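Local atomic coordinates of WGR domain-containing protein (Bacteroides fragilis, PDB entry 2RA8), a protein that is of unknown function but joins a WGR domain, a module often found in nucleic-acid-associated proteins, to a curved array of leucine-rich repeats. Residues A[195-200]-A[221-226]. Residues are numbered along the deposited sequence; the frame is centred on the assembly and turned at random.
Sequences LKSLEI and LEKLVL
Neighbouring parallel strands of a leucine-rich-repeat sheet meet here, residues 195-200 beside 221-226, with helix 207-215 in the right-handed crossover between them. The short strand axes run 4.7 Å apart and within 5° of parallel. Lys196 O begins the ladder by accepting two amides, that of Glu222 N at 2.6 Å and that of Lys223 N, which comes in almost head-on to the carbonyl. Further on, Leu198 gives its N to Lys223 O and takes Val225 N on its O, and Ile200 N bonds to Val225 O at 2.8 Å.

Leucines and isoleucine fill the face turned to the helix. The CD1 methyl of Leu221 lies against the first strand on the Leu198 side, 3.5 Å from Lys196 O and 4.0 Å from Leu198 CB. Leu198 and Leu224 repeat one shape, CG anti to the backbone N in both (chi1 173° and 171°), and lie side by side with Leu198 CD2 3.9 Å from Leu224 CD1. Two residues on, Ile200 and Leu226 also lie side by side, but with CG1 and CG turned anti to the carbonyl carbon: CD2 of Leu226 nestles against CB and CD1 of Ile200, while Val209 and Ile213 of helix 207-215 cover the pair.

The other face is mixed. Ser197 OG rests against the CB, CG and CD methylenes of the extended Lys223, whose ammonium makes a cation-pi contact with Trp256. Glu199 lies alongside Val225; Glu199 OE2 is 3.7 Å from Val225 CG1. At the turn before the strands the Lys196 and Glu222 chains run together with their charged ends apart, and Glu222 OE2 is instead salt-bridged to Lys255.

Backbone bonds thus set the register, and Leu198/Leu224 and Ile200/Leu226, paired level on adjacent strands, form an apolar layer opposite the mixed face, consistent with a leucine-rich repeat.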
ATOM      1  N   LEU A 195      -7.507   4.412 -29.334  1.00 19.94           N
ATOM      2  CA  LEU A 195      -7.594   4.547 -27.867  1.00 13.54           C
ATOM      3  C   LEU A 195      -8.983   4.495 -27.262  1.00 16.17           C
ATOM      4  O   LEU A 195      -9.881   5.243 -27.664  1.00 23.18           O
ATOM      5  CB  LEU A 195      -6.922   5.858 -27.410  1.00 13.02           C
ATOM      6  CG  LEU A 195      -5.397   5.987 -27.344  1.00 29.34           C
ATOM      7  CD1 LEU A 195      -4.791   5.739 -28.704  1.00 40.81           C
ATOM      8  CD2 LEU A 195      -5.024   7.394 -26.870  1.00 16.58           C
ATOM      9  N   LYS A 196      -9.169   3.609 -26.287  1.00 17.22           N
ATOM     10  CA  LYS A 196     -10.451   3.484 -25.596  1.00 12.31           C
ATOM     11  C   LYS A 196     -10.334   4.026 -24.191  1.00 24.21           C
ATOM     12  O   LYS A 196     -11.317   4.495 -23.608  1.00 19.33           O
ATOM     13  CB  LYS A 196     -10.892   2.019 -25.491  1.00 17.22           C
ATOM     14  CG  LYS A 196     -11.118   1.321 -26.831  1.00 35.39           C
ATOM     15  CD  LYS A 196     -12.553   0.816 -26.941  1.00 26.51           C
ATOM     16  CE  LYS A 196     -12.684  -0.307 -27.967  1.00 55.17           C
ATOM     17  NZ  LYS A 196     -11.965  -1.540 -27.530  1.00 59.27           N
ATOM     18  N   SER A 197      -9.129   3.942 -23.634  1.00 18.83           N
ATOM     19  CA  SER A 197      -8.891   4.422 -22.281  1.00 23.26           C
ATOM     20  C   SER A 197      -7.603   5.207 -22.179  1.00 22.08           C
ATOM     21  O   SER A 197      -6.548   4.778 -22.658  1.00 24.27           O
ATOM     22  CB  SER A 197      -8.847   3.237 -21.298  1.00 23.34           C
ATOM     23  OG  SER A 197      -8.864   3.694 -19.958  1.00 33.48           O
ATOM     24  N   LEU A 198      -7.694   6.364 -21.533  1.00 15.39           N
ATOM     25  CA  LEU A 198      -6.563   7.253 -21.350  1.00 17.93           C
ATOM     26  C   LEU A 198      -6.560   7.801 -19.951  1.00 16.51           C
ATOM     27  O   LEU A 198      -7.488   8.513 -19.553  1.00 19.32           O
ATOM     28  CB  LEU A 198      -6.646   8.424 -22.337  1.00 16.39           C
ATOM     29  CG  LEU A 198      -5.615   9.545 -22.158  1.00 19.33           C
ATOM     30  CD1 LEU A 198      -4.202   8.969 -22.276  1.00 15.74           C
ATOM     31  CD2 LEU A 198      -5.849  10.639 -23.201  1.00 22.79           C
ATOM     32  N   GLU A 199      -5.523   7.467 -19.190  1.00 18.09           N
ATOM     33  CA  GLU A 199      -5.399   7.958 -17.825  1.00 18.26           C
ATOM     34  C   GLU A 199      -4.016   8.486 -17.628  1.00 21.56           C
ATOM     35  O   GLU A 199      -3.035   7.812 -17.939  1.00 10.81           O
ATOM     36  CB  GLU A 199      -5.658   6.844 -16.801  1.00 29.78           C
ATOM     37  CG  GLU A 199      -5.197   7.196 -15.368  1.00 12.35           C
ATOM     38  CD  GLU A 199      -5.696   6.195 -14.325  1.00 19.81           C
ATOM     39  OE1 GLU A 199      -5.764   4.985 -14.635  1.00 33.47           O
ATOM     40  OE2 GLU A 199      -6.007   6.617 -13.194  1.00 39.27           O
ATOM     41  N   ILE A 200      -3.922   9.710 -17.125  1.00 20.33           N
ATOM     42  CA  ILE A 200      -2.629  10.315 -16.883  1.00 23.21           C
ATOM     43  C   ILE A 200      -2.534  10.694 -15.421  1.00 22.46           C
ATOM     44  O   ILE A 200      -3.369  11.433 -14.900  1.00 19.41           O
ATOM     45  CB  ILE A 200      -2.419  11.550 -17.786  1.00 21.05           C
ATOM     46  CG1 ILE A 200      -2.536  11.141 -19.268  1.00 18.25           C
ATOM     47  CG2 ILE A 200      -1.057  12.163 -17.510  1.00 15.98           C
ATOM     48  CD1 ILE A 200      -2.396  12.296 -20.250  1.00 25.32           C
ATOM     49  N   LEU A 221     -12.894   6.962 -27.546  1.00 22.15           N
ATOM     50  CA  LEU A 221     -12.488   6.982 -26.137  1.00 14.46           C
ATOM     51  C   LEU A 221     -13.692   6.697 -25.242  1.00 17.41           C
ATOM     52  O   LEU A 221     -14.786   7.220 -25.469  1.00 17.86           O
ATOM     53  CB  LEU A 221     -11.895   8.347 -25.775  1.00 18.86           C
ATOM     54  CG  LEU A 221     -11.131   8.389 -24.444  1.00 18.94           C
ATOM     55  CD1 LEU A 221      -9.886   7.540 -24.565  1.00 13.05           C
ATOM     56  CD2 LEU A 221     -10.753   9.809 -24.101  1.00 19.01           C
ATOM     57  N   GLU A 222     -13.502   5.849 -24.233  1.00 22.30           N
ATOM     58  CA  GLU A 222     -14.584   5.504 -23.308  1.00 20.73           C
ATOM     59  C   GLU A 222     -14.272   5.933 -21.889  1.00 15.22           C
ATOM     60  O   GLU A 222     -15.174   6.118 -21.069  1.00 24.59           O
ATOM     61  CB  GLU A 222     -14.844   3.998 -23.340  1.00 20.48           C
ATOM     62  CG  GLU A 222     -15.197   3.473 -24.734  1.00 28.38           C
ATOM     63  CD  GLU A 222     -15.652   2.028 -24.718  1.00 35.51           C
ATOM     64  OE1 GLU A 222     -15.003   1.206 -24.035  1.00 33.28           O
ATOM     65  OE2 GLU A 222     -16.653   1.715 -25.395  1.00 48.01           O
ATOM     66  N   LYS A 223     -12.986   6.086 -21.601  1.00 16.85           N
ATOM     67  CA  LYS A 223     -12.524   6.500 -20.282  1.00 19.51           C
ATOM     68  C   LYS A 223     -11.393   7.503 -20.369  1.00 17.57           C
ATOM     69  O   LYS A 223     -10.441   7.319 -21.129  1.00 13.32           O
ATOM     70  CB  LYS A 223     -12.056   5.281 -19.473  1.00 23.89           C
ATOM     71  CG  LYS A 223     -11.447   5.634 -18.118  1.00 15.11           C
ATOM     72  CD  LYS A 223     -11.304   4.423 -17.210  1.00 21.00           C
ATOM     73  CE  LYS A 223     -10.638   4.819 -15.894  1.00 37.53           C
ATOM     74  NZ  LYS A 223     -10.650   3.716 -14.897  1.00 37.23           N
ATOM     75  N   LEU A 224     -11.511   8.577 -19.595  1.00 18.22           N
ATOM     76  CA  LEU A 224     -10.499   9.626 -19.535  1.00 24.43           C
ATOM     77  C   LEU A 224     -10.353  10.056 -18.113  1.00 21.54           C
ATOM     78  O   LEU A 224     -11.296  10.554 -17.514  1.00 16.87           O
ATOM     79  CB  LEU A 224     -10.898  10.846 -20.374  1.00 24.84           C
ATOM     80  CG  LEU A 224     -10.020  12.103 -20.229  1.00 16.63           C
ATOM     81  CD1 LEU A 224      -8.571  11.806 -20.624  1.00 16.25           C
ATOM     82  CD2 LEU A 224     -10.584  13.220 -21.109  1.00 25.11           C
ATOM     83  N   VAL A 225      -9.170   9.846 -17.560  1.00 19.76           N
ATOM     84  CA  VAL A 225      -8.885  10.231 -16.190  1.00 16.43           C
ATOM     85  C   VAL A 225      -7.611  11.026 -16.187  1.00 18.82           C
ATOM     86  O   VAL A 225      -6.571  10.559 -16.658  1.00 22.40           O
ATOM     87  CB  VAL A 225      -8.725   9.004 -15.275  1.00 17.76           C
ATOM     88  CG1 VAL A 225      -8.219   9.437 -13.898  1.00 10.66           C
ATOM     89  CG2 VAL A 225     -10.070   8.306 -15.118  1.00 16.28           C
ATOM     90  N   LEU A 226      -7.694  12.246 -15.666  1.00 22.82           N
ATOM     91  CA  LEU A 226      -6.545  13.135 -15.601  1.00 22.84           C
ATOM     92  C   LEU A 226      -6.329  13.640 -14.204  1.00 15.76           C
ATOM     93  O   LEU A 226      -7.254  14.167 -13.581  1.00 24.42           O
ATOM     94  CB  LEU A 226      -6.751  14.352 -16.516  1.00 21.57           C
ATOM     95  CG  LEU A 226      -6.977  14.129 -18.018  1.00 24.33           C
ATOM     96  CD1 LEU A 226      -7.308  15.463 -18.681  1.00 25.01           C
ATOM     97  CD2 LEU A 226      -5.739  13.495 -18.653  1.00 18.50           C
TER